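Local coordinates for nigritoxine (Vibrio nigripulchritudo, PDB 5M41), which is a bacterial toxin active against crustaceans and insects, built on a new fold, at residues H22-A26 and D196-S200. Residues are numbered along the deposited sequence; the frame is centred on the assembly and turned at random.
Sequences HSAVA and DQILS
His22 and Gln197 run alongside each other where an N-terminal helix, 22-30, packs on helix 195-203; the axes of segments 22-26 and 196-200 approach to 8.1 Å at 61°. The imidazole takes the extended Gln197 chain over one face: Gln197 CG sits 4.0 Å from the centroid of the His22 ring and only 10° off the normal, a CH-pi contact. Beyond it the carboxamide turns away from stacking, its plane 48° from that of the ring. With CG of His22 anti to its carbonyl carbon, the ring reaches over to helix 195-203; in the conformer given, Ser200 OG lies 2.7 Å from His22 ND1, in a bent hydrogen bond that either group could donate. Ser200 CB packs against Val25 CG1 at 3.8 Å. Asp196 OD2 lies against Ser23 CB at 3.0 Å, while OD1 faces Ala26 CB and forms a salt bridge with Arg30, one turn beyond Ala26, so the acid ties the two helices together by charge as well. Leu199 continues the apolar side, reaching Leu185 and Val189 of helix 177-191. Val189 also belongs to the magnesium site, whose ion lies about 9 Å from the Asp196 side chain. Across the helix pair, Leu199 CD2 meets the methyl CB of Ala26 at 3.9 Å.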
loop_
_atom_site.group_PDB
_atom_site.type_symbol
_atom_site.label_atom_id
_atom_site.label_comp_id
_atom_site.label_asym_id
_atom_site.label_seq_id
_atom_site.Cartn_x
_atom_site.Cartn_y
_atom_site.Cartn_z
ATOM N N HIS A 22 10.465 -4.823 -25.640
ATOM C CA HIS A 22 10.485 -3.836 -26.749
ATOM C C HIS A 22 9.195 -3.084 -26.914
ATOM O O HIS A 22 9.214 -1.921 -27.284
ATOM C CB HIS A 22 10.817 -4.492 -28.080
ATOM C CG HIS A 22 12.105 -5.265 -28.074
ATOM N ND1 HIS A 22 13.319 -4.670 -27.919
ATOM C CD2 HIS A 22 12.344 -6.625 -28.215
ATOM C CE1 HIS A 22 14.284 -5.621 -27.955
ATOM N NE2 HIS A 22 13.685 -6.810 -28.141
ATOM N N SER A 23 8.064 -3.737 -26.689
ATOM C CA SER A 23 6.806 -3.027 -26.789
ATOM C C SER A 23 6.644 -1.936 -25.724
ATOM O O SER A 23 6.055 -0.905 -25.992
ATOM C CB SER A 23 5.615 -3.992 -26.815
ATOM O OG SER A 23 5.515 -4.698 -25.600
ATOM N N ALA A 24 7.179 -2.149 -24.526
ATOM C CA ALA A 24 7.103 -1.133 -23.469
ATOM C C ALA A 24 7.903 0.118 -23.851
ATOM O O ALA A 24 7.464 1.236 -23.607
ATOM C CB ALA A 24 7.631 -1.686 -22.149
ATOM N N VAL A 25 9.088 -0.073 -24.427
ATOM C CA VAL A 25 9.882 1.052 -24.926
ATOM C C VAL A 25 9.156 1.743 -26.095
ATOM O O VAL A 25 8.896 2.957 -26.060
ATOM C CB VAL A 25 11.290 0.561 -25.350
ATOM C CG1 VAL A 25 12.108 1.705 -25.906
ATOM C CG2 VAL A 25 12.008 -0.081 -24.162
ATOM N N ALA A 26 8.796 0.949 -27.105
ATOM C CA ALA A 26 8.134 1.446 -28.293
ATOM C C ALA A 26 6.817 2.181 -27.962
ATOM O O ALA A 26 6.564 3.214 -28.551
ATOM C CB ALA A 26 7.868 0.308 -29.260
ATOM N N ASP A 196 8.142 -3.142 -32.985
ATOM C CA ASP A 196 8.549 -2.747 -31.633
ATOM C C ASP A 196 10.054 -2.838 -31.466
ATOM O O ASP A 196 10.686 -1.947 -30.890
ATOM C CB ASP A 196 7.827 -3.565 -30.549
ATOM C CG ASP A 196 6.324 -3.279 -30.500
ATOM O OD1 ASP A 196 5.850 -2.279 -31.088
ATOM O OD2 ASP A 196 5.630 -4.057 -29.846
ATOM N N GLN A 197 10.625 -3.917 -31.980
ATOM C CA GLN A 197 12.046 -4.148 -31.840
ATOM C C GLN A 197 12.890 -3.166 -32.653
ATOM O O GLN A 197 13.939 -2.710 -32.193
ATOM C CB GLN A 197 12.383 -5.588 -32.211
ATOM C CG GLN A 197 13.839 -5.930 -31.982
ATOM C CD GLN A 197 14.118 -7.375 -32.277
ATOM O OE1 GLN A 197 13.566 -7.949 -33.236
ATOM N NE2 GLN A 197 14.973 -7.987 -31.457
ATOM N N ILE A 198 12.438 -2.832 -33.857
ATOM C CA ILE A 198 13.198 -1.899 -34.673
ATOM C C ILE A 198 13.184 -0.553 -33.985
ATOM O O ILE A 198 14.220 0.100 -33.851
ATOM C CB ILE A 198 12.691 -1.832 -36.121
ATOM C CG1 ILE A 198 12.832 -3.214 -36.753
ATOM C CG2 ILE A 198 13.546 -0.881 -36.940
ATOM C CD1 ILE A 198 13.490 -3.236 -38.121
ATOM N N LEU A 199 12.016 -0.176 -33.472
ATOM C CA LEU A 199 11.870 1.080 -32.771
ATOM C C LEU A 199 12.775 1.199 -31.512
ATOM O O LEU A 199 13.459 2.214 -31.318
ATOM C CB LEU A 199 10.399 1.272 -32.402
ATOM C CG LEU A 199 9.800 2.648 -32.151
ATOM C CD1 LEU A 199 10.397 3.785 -33.002
ATOM C CD2 LEU A 199 8.301 2.534 -32.375
ATOM N N SER A 200 12.797 0.166 -30.670
ATOM C CA SER A 200 13.606 0.220 -29.460
ATOM C C SER A 200 15.100 0.217 -29.796
ATOM O O SER A 200 15.904 0.859 -29.085
ATOM C CB SER A 200 13.246 -0.910 -28.479
ATOM O OG SER A 200 13.420 -2.192 -29.041
#